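Local coordinates for probable primosomal replication protein n (Ralstonia solanacearum, PDB 4FDB) that probably takes part in restarting stalled replication forks, binding single-stranded DNA as a homodimer and stabilising the PriA helicase on DNA during primosome assembly, at residues A[29-34]-A[69-74]; A[35-40]-A[44-49]. The protein carries 3 engineered substitutions. All coordinates share one frame; numbering follows the deposited sequence. Where two conformers were deposited one is given.

How the contacts relate
Both contacts use strand 25-37, at successive places along it. Contact 1 lies in the buried interior, its centre about 6 Å from the centre of the chain, and joins 25-37 to a strand that is not its neighbour, by apolar side chains alone. Contact 2, centred about 17 Å from the chain centre, pairs the outer end of the same strand with its direct neighbour 44-55 through backbone hydrogen bonds, with polar side chains on one face. The two meet where Tyr33 N approaches Phe48 O at 2.7 Å, a probable hydrogen bond continuing the ladder of contact 2 inward. Residues of both also touch the second subunit, Tyr33 from 29-34 among them.

Contact 1 (A[29-34]-A[69-74]); sequences CLLSYS and TVLDCV. Engineered in segment 69-74: Asp72 (natural residue Glu).
The first torsions of Leu31 (chi1 -58°) and Leu71 (chi1 -60°) are nearly the same: in each, CG lies beside the backbone N and opposite the carbonyl carbon, and an extended second torsion carries CD1 forward while CD2 folds back toward the strand. The two methyls of Leu31 consequently meet different residues of segment 69-74. Its forward methyl, CD1, comes within 4.2 Å of Cys73 SG, whereas the folded-back CD2 meets the leading methyl of Leu71, CD1, at 4.4 Å. The single leucine is thus shared between two residues that alternate along the opposite strand, both with CB directed toward it. Cys73 takes part through its sulfur as an apolar surface, and no hydrogen bond links the two segments. Their backbones stay well apart, with 8.9 Å between Leu31 CA and Leu71 CA, and the touch between methyl groups and thiol buries only about 80 Å² in all. Such a distance is expected here, because strands 25-37 and 70-79 are not partners in the sheet. In the five-stranded OB fold to which this family belongs, strand order 1-2-3-5-4 closes by pairing of the first and fourth strands, and side chains from the second and fourth strands converge across the interior. Leu31 and Cys73 both also touch Phe89, so strand 87-96 also contributes to the cluster. Leu31 also packs on Ala52 of strand 44-55, and Leu71 on Ile65, in the loop between helix 57-62 and strand 70-79.

Contact 2 (A[35-40]-A[44-49]); sequences GQAMEA and RQVEFS
Strands 25-37 and 44-55 form a beta hairpin, and its last rungs before the turn lie between segments 35-40 and 44-49. Gly35 and Val46 make an antiparallel hydrogen-bonded pair: Gly35 N donates to Val46 O at 3.0 Å, and Val46 N returns a bond to Gly35 O at 2.8 Å. Ala37 pairs likewise with Arg44, through Ala37 N to Arg44 O at 2.9 Å, but the return bond from Arg44 N to Ala37 O is weak at 3.4 Å. Between these rungs Gln36 and Gln45 are a non-hydrogen-bonded pair whose side chains run side by side in the same direction, their amide planes turned 76° apart.

On the other face, Ala37 CB rests on Val46 CG2 at 3.8 Å. Beyond the strand end, Ala40 CB approaches Arg44 CG at 4.0 Å, whose own position between backbone N and carbonyl carbon (chi1 66°) sends the chain that way. This face meets the second subunit: Ala37 packs on its Phe76, Val46 on its Leu77 and Arg44 on its Ala78. With the glutamine pair on one face and Ala37, Val46 and Arg44 turned to the second subunit on the other, these rungs belong to the hairpin formed by the second and third strands of the OB fold.

Contact 1 (A[29-34]-A[69-74])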
ATOM      1  N   CYS A  29       5.300  13.358  -4.099  1.00 16.10           N
ATOM      2  CA  CYS A  29       5.218  13.892  -2.748  1.00 15.53           C
ATOM      3  C   CYS A  29       5.510  12.817  -1.720  1.00 16.14           C
ATOM      4  O   CYS A  29       5.694  11.645  -2.059  1.00 16.60           O
ATOM      5  CB  CYS A  29       3.855  14.535  -2.509  1.00 16.46           C
ATOM      6  SG  CYS A  29       2.467  13.429  -2.692  1.00 23.02           S
ATOM      7  N   LEU A  30       5.614  13.242  -0.466  1.00 15.42           N
ATOM      8  CA  LEU A  30       5.815  12.330   0.644  1.00 12.87           C
ATOM      9  C   LEU A  30       4.642  12.534   1.583  1.00 15.06           C
ATOM     10  O   LEU A  30       4.313  13.682   1.944  1.00 13.40           O
ATOM     11  CB  LEU A  30       7.112  12.689   1.376  1.00 13.07           C
ATOM     12  CG  LEU A  30       7.524  11.809   2.562  1.00 16.12           C
ATOM     13  CD1 LEU A  30       7.837  10.394   2.093  1.00 16.99           C
ATOM     14  CD2 LEU A  30       8.720  12.412   3.274  1.00 20.34           C
ATOM     15  N   LEU A  31       4.022  11.432   1.980  1.00 11.52           N
ATOM     16  CA  LEU A  31       2.908  11.451   2.931  1.00 16.26           C
ATOM     17  C   LEU A  31       3.328  10.785   4.224  1.00 16.32           C
ATOM     18  O   LEU A  31       4.148   9.883   4.222  1.00 15.99           O
ATOM     19  CB  LEU A  31       1.716  10.685   2.357  1.00 15.63           C
ATOM     20  CG  LEU A  31       1.205  11.222   1.025  1.00 14.45           C
ATOM     21  CD1 LEU A  31       0.101  10.321   0.508  1.00 18.17           C
ATOM     22  CD2 LEU A  31       0.697  12.649   1.188  1.00 15.35           C
ATOM     23  N   SER A  32       2.757  11.226   5.337  1.00 13.78           N
ATOM     24  CA  SER A  32       3.086  10.649   6.629  1.00 13.61           C
ATOM     25  C   SER A  32       1.804  10.158   7.236  1.00 14.26           C
ATOM     26  O   SER A  32       0.866  10.944   7.420  1.00 13.96           O
ATOM     27  CB  SER A  32       3.664  11.728   7.553  1.00 16.62           C
ATOM     28  OG  SER A  32       3.836  11.227   8.869  1.00 19.77           O
ATOM     29  N   TYR A  33       1.770   8.869   7.556  1.00 12.89           N
ATOM     30  CA  TYR A  33       0.636   8.258   8.221  1.00 14.89           C
ATOM     31  C   TYR A  33       0.910   8.058   9.707  1.00 16.43           C
ATOM     32  O   TYR A  33       1.983   7.591  10.108  1.00 16.16           O
ATOM     33  CB  TYR A  33       0.278   6.890   7.583  1.00 11.61           C
ATOM     34  CG  TYR A  33      -0.842   6.207   8.343  1.00 13.61           C
ATOM     35  CD1 TYR A  33      -2.171   6.473   8.046  1.00 12.34           C
ATOM     36  CD2 TYR A  33      -0.568   5.335   9.399  1.00 16.30           C
ATOM     37  CE1 TYR A  33      -3.196   5.882   8.777  1.00 13.39           C
ATOM     38  CE2 TYR A  33      -1.585   4.739  10.118  1.00 16.03           C
ATOM     39  CZ  TYR A  33      -2.893   5.027   9.809  1.00 14.41           C
ATOM     40  OH  TYR A  33      -3.898   4.433  10.540  1.00 16.67           O
ATOM     41  N   SER A  34      -0.084   8.380  10.529  0.50 14.55           N
ATOM     42  CA  SER A  34      -0.025   8.110  11.961  0.50 16.25           C
ATOM     43  C   SER A  34      -1.408   7.739  12.494  0.50 20.68           C
ATOM     44  O   SER A  34      -2.327   8.560  12.506  0.50 17.43           O
ATOM     45  CB  SER A  34       0.527   9.317  12.719  0.50 20.20           C
ATOM     46  OG  SER A  34      -0.268  10.465  12.483  0.50 21.71           O
ATOM     47  N   THR A  69      -1.077  19.677   5.335  1.00 19.92           N
ATOM     48  CA  THR A  69      -2.499  19.416   5.142  1.00 18.05           C
ATOM     49  C   THR A  69      -2.801  17.932   5.260  1.00 17.53           C
ATOM     50  O   THR A  69      -2.082  17.117   4.695  1.00 15.96           O
ATOM     51  CB  THR A  69      -2.948  19.912   3.757  1.00 18.91           C
ATOM     52  OG1 THR A  69      -2.728  21.328   3.686  1.00 18.73           O
ATOM     53  CG2 THR A  69      -4.428  19.610   3.541  1.00 19.05           C
ATOM     54  N   VAL A  70      -3.862  17.568   5.979  1.00 16.38           N
ATOM     55  CA  VAL A  70      -4.226  16.148   6.058  1.00 15.36           C
ATOM     56  C   VAL A  70      -5.153  15.785   4.892  1.00 14.83           C
ATOM     57  O   VAL A  70      -6.157  16.463   4.658  1.00 18.49           O
ATOM     58  CB  VAL A  70      -4.924  15.808   7.386  1.00 19.52           C
ATOM     59  CG1 VAL A  70      -5.261  14.326   7.454  1.00 19.37           C
ATOM     60  CG2 VAL A  70      -4.039  16.189   8.568  1.00 21.54           C
ATOM     61  N   LEU A  71      -4.822  14.716   4.180  1.00 17.47           N
ATOM     62  CA  LEU A  71      -5.536  14.369   2.958  1.00 18.90           C
ATOM     63  C   LEU A  71      -6.158  12.994   3.107  1.00 17.88           C
ATOM     64  O   LEU A  71      -5.532  12.115   3.672  1.00 18.22           O
ATOM     65  CB  LEU A  71      -4.550  14.318   1.793  1.00 21.83           C
ATOM     66  CG  LEU A  71      -3.804  15.623   1.519  1.00 21.95           C
ATOM     67  CD1 LEU A  71      -2.715  15.414   0.476  1.00 21.53           C
ATOM     68  CD2 LEU A  71      -4.779  16.676   1.083  1.00 23.73           C
ATOM     69  N   ASP A  72      -7.383  12.829   2.607  1.00 17.59           N
ATOM     70  CA  ASP A  72      -8.029  11.519   2.475  1.00 16.94           C
ATOM     71  C   ASP A  72      -7.734  11.029   1.074  1.00 17.13           C
ATOM     72  O   ASP A  72      -8.298  11.563   0.124  1.00 18.47           O
ATOM     73  CB  ASP A  72      -9.546  11.690   2.567  1.00 21.65           C
ATOM     74  CG  ASP A  72     -10.115  11.212   3.874  1.00 44.40           C
ATOM     75  OD1 ASP A  72      -9.685  11.722   4.925  1.00 49.63           O
ATOM     76  OD2 ASP A  72     -11.011  10.337   3.845  1.00 53.10           O
ATOM     77  N   CYS A  73      -6.861  10.028   0.937  1.00 15.79           N
ATOM     78  CA  CYS A  73      -6.388   9.610  -0.380  1.00 17.32           C
ATOM     79  C   CYS A  73      -6.882   8.227  -0.754  1.00 15.68           C
ATOM     80  O   CYS A  73      -6.994   7.345   0.102  1.00 16.43           O
ATOM     81  CB  CYS A  73      -4.865   9.531  -0.390  1.00 16.78           C
ATOM     82  SG  CYS A  73      -4.045  11.026   0.194  1.00 24.16           S
ATOM     83  N   VAL A  74      -7.183   8.048  -2.032  0.50 13.85           N
ATOM     84  CA  VAL A  74      -7.371   6.708  -2.572  0.50 15.32           C
ATOM     85  C   VAL A  74      -6.473   6.557  -3.787  0.50 14.05           C
ATOM     86  O   VAL A  74      -6.074   7.536  -4.417  0.50 11.14           O
ATOM     87  CB  VAL A  74      -8.833   6.420  -2.942  0.50 16.88           C
ATOM     88  CG1 VAL A  74      -9.684   6.266  -1.686  0.50 20.72           C
ATOM     89  CG2 VAL A  74      -9.388   7.508  -3.850  0.50 15.85           C
TER

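Contact 2 (A[35-40]-A[44-49])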
ATOM      1  N   GLY A  35      -1.553   6.501  12.948  1.00 19.08           N
ATOM      2  CA  GLY A  35      -2.849   6.013  13.359  1.00 19.28           C
ATOM      3  C   GLY A  35      -2.770   4.682  14.061  1.00 23.63           C
ATOM      4  O   GLY A  35      -1.747   4.322  14.640  1.00 29.64           O
ATOM      5  N   GLN A  36      -3.878   3.959  14.021  1.00 24.93           N
ATOM      6  CA  GLN A  36      -3.997   2.712  14.745  1.00 26.47           C
ATOM      7  C   GLN A  36      -4.540   1.698  13.775  1.00 24.58           C
ATOM      8  O   GLN A  36      -5.444   1.996  13.003  1.00 24.72           O
ATOM      9  CB  GLN A  36      -4.975   2.846  15.912  1.00 32.55           C
ATOM     10  CG  GLN A  36      -4.615   3.911  16.934  1.00 44.24           C
ATOM     11  CD  GLN A  36      -5.116   3.565  18.325  1.00 52.92           C
ATOM     12  OE1 GLN A  36      -5.304   2.391  18.654  1.00 56.36           O
ATOM     13  NE2 GLN A  36      -5.328   4.586  19.152  1.00 55.96           N
ATOM     14  N   ALA A  37      -3.980   0.501  13.816  1.00 27.24           N
ATOM     15  CA  ALA A  37      -4.522  -0.586  13.046  1.00 29.56           C
ATOM     16  C   ALA A  37      -5.325  -1.420  14.017  1.00 38.43           C
ATOM     17  O   ALA A  37      -4.765  -2.088  14.888  1.00 34.13           O
ATOM     18  CB  ALA A  37      -3.413  -1.398  12.411  1.00 27.38           C
HETATM   19  N   MSE A  38      -6.645  -1.331  13.891  1.00 48.73           N
HETATM   20  CA  MSE A  38      -7.548  -2.145  14.686  1.00 61.88           C
HETATM   21  C   MSE A  38      -7.617  -3.526  14.049  1.00 65.47           C
HETATM   22  O   MSE A  38      -8.153  -4.470  14.629  1.00 69.38           O
HETATM   23  CB  MSE A  38      -8.940  -1.509  14.728  1.00 67.59           C
HETATM   24  CG  MSE A  38      -8.953  -0.048  15.163  1.00 68.64           C
HETATM   25 SE   MSE A  38      -8.400   0.206  17.017  1.00160.07          SE
HETATM   26  CE  MSE A  38      -9.806  -0.819  17.905  1.00 72.18           C
ATOM     27  N   GLU A  39      -7.059  -3.627  12.847  1.00 62.46           N
ATOM     28  CA  GLU A  39      -7.062  -4.867  12.076  1.00 57.46           C
ATOM     29  C   GLU A  39      -6.057  -5.872  12.629  1.00 53.99           C
ATOM     30  O   GLU A  39      -6.169  -7.070  12.373  1.00 59.65           O
ATOM     31  CB  GLU A  39      -6.769  -4.585  10.598  1.00 52.81           C
ATOM     32  CG  GLU A  39      -7.691  -3.556   9.960  1.00 54.71           C
ATOM     33  CD  GLU A  39      -7.285  -2.130  10.285  1.00 53.64           C
ATOM     34  OE1 GLU A  39      -8.130  -1.357  10.784  1.00 58.67           O
ATOM     35  OE2 GLU A  39      -6.113  -1.787  10.052  1.00 48.69           O
ATOM     36  N   ALA A  40      -5.072  -5.384  13.376  1.00 48.42           N
ATOM     37  CA  ALA A  40      -4.154  -6.264  14.089  1.00 53.65           C
ATOM     38  C   ALA A  40      -4.899  -6.825  15.293  1.00 65.36           C
ATOM     39  O   ALA A  40      -5.795  -6.162  15.819  1.00 70.95           O
ATOM     40  CB  ALA A  40      -2.919  -5.502  14.530  1.00 50.18           C
ATOM     41  N   ARG A  44      -2.781  -1.699  17.570  1.00 42.22           N
ATOM     42  CA  ARG A  44      -1.426  -1.192  17.688  1.00 41.78           C
ATOM     43  C   ARG A  44      -1.264   0.109  16.927  1.00 34.15           C
ATOM     44  O   ARG A  44      -1.933   0.345  15.921  1.00 30.90           O
ATOM     45  CB  ARG A  44      -0.417  -2.219  17.172  1.00 43.15           C
ATOM     46  CG  ARG A  44      -0.518  -2.495  15.682  1.00 45.03           C
ATOM     47  CD  ARG A  44       0.620  -3.388  15.232  1.00 50.83           C
ATOM     48  NE  ARG A  44       1.429  -2.765  14.189  1.00 53.94           N
ATOM     49  CZ  ARG A  44       2.592  -3.248  13.762  1.00 54.50           C
ATOM     50  NH1 ARG A  44       3.086  -4.356  14.297  1.00 58.74           N
ATOM     51  NH2 ARG A  44       3.264  -2.619  12.807  1.00 52.53           N
ATOM     52  N   GLN A  45      -0.368   0.947  17.420  1.00 33.58           N
ATOM     53  CA  GLN A  45      -0.039   2.178  16.736  1.00 32.28           C
ATOM     54  C   GLN A  45       0.755   1.851  15.492  1.00 28.27           C
ATOM     55  O   GLN A  45       1.572   0.930  15.475  1.00 30.41           O
ATOM     56  CB  GLN A  45       0.758   3.105  17.649  1.00 41.59           C
ATOM     57  CG  GLN A  45       0.056   3.405  18.957  1.00 53.18           C
ATOM     58  CD  GLN A  45      -1.411   3.732  18.758  1.00 59.30           C
ATOM     59  OE1 GLN A  45      -2.286   2.958  19.149  1.00 65.23           O
ATOM     60  NE2 GLN A  45      -1.688   4.879  18.147  1.00 59.50           N
ATOM     61  N   VAL A  46       0.485   2.596  14.434  1.00 20.42           N
ATOM     62  CA  VAL A  46       1.203   2.436  13.183  1.00 18.81           C
ATOM     63  C   VAL A  46       1.636   3.817  12.739  1.00 26.40           C
ATOM     64  O   VAL A  46       0.831   4.748  12.752  1.00 18.71           O
ATOM     65  CB  VAL A  46       0.303   1.802  12.101  1.00 17.62           C
ATOM     66  CG1 VAL A  46       0.993   1.831  10.731  1.00 17.79           C
ATOM     67  CG2 VAL A  46      -0.070   0.372  12.490  1.00 22.03           C
ATOM     68  N   GLU A  47       2.910   3.966  12.383  1.00 17.65           N
ATOM     69  CA  GLU A  47       3.380   5.222  11.806  1.00 16.79           C
ATOM     70  C   GLU A  47       4.394   4.936  10.715  1.00 16.50           C
ATOM     71  O   GLU A  47       5.327   4.165  10.921  1.00 21.40           O
ATOM     72  CB  GLU A  47       4.007   6.122  12.874  1.00 25.48           C
ATOM     73  CG  GLU A  47       3.035   6.553  13.969  1.00 36.58           C
ATOM     74  CD  GLU A  47       3.618   7.574  14.932  1.00 46.11           C
ATOM     75  OE1 GLU A  47       4.780   8.006  14.729  1.00 47.26           O
ATOM     76  OE2 GLU A  47       2.912   7.937  15.902  1.00 44.11           O
ATOM     77  N   PHE A  48       4.209   5.549   9.559  1.00 16.39           N
ATOM     78  CA  PHE A  48       5.169   5.410   8.475  1.00 16.31           C
ATOM     79  C   PHE A  48       5.022   6.579   7.521  1.00 21.00           C
ATOM     80  O   PHE A  48       4.036   7.326   7.574  1.00 16.73           O
ATOM     81  CB  PHE A  48       4.963   4.071   7.720  1.00 14.74           C
ATOM     82  CG  PHE A  48       3.624   3.943   7.045  1.00 14.63           C
ATOM     83  CD1 PHE A  48       3.456   4.335   5.716  1.00 18.66           C
ATOM     84  CD2 PHE A  48       2.540   3.406   7.723  1.00 13.70           C
ATOM     85  CE1 PHE A  48       2.224   4.218   5.087  1.00 20.82           C
ATOM     86  CE2 PHE A  48       1.306   3.295   7.097  1.00 15.30           C
ATOM     87  CZ  PHE A  48       1.150   3.687   5.782  1.00 15.15           C
ATOM     88  N   SER A  49       6.002   6.730   6.638  1.00 16.77           N
ATOM     89  CA  SER A  49       5.886   7.682   5.550  1.00 13.54           C
ATOM     90  C   SER A  49       5.904   6.898   4.247  1.00 14.90           C
ATOM     91  O   SER A  49       6.456   5.797   4.191  1.00 15.50           O
ATOM     92  CB  SER A  49       7.031   8.677   5.589  1.00 21.86           C
ATOM     93  OG  SER A  49       6.927   9.476   6.761  1.00 31.57           O
TER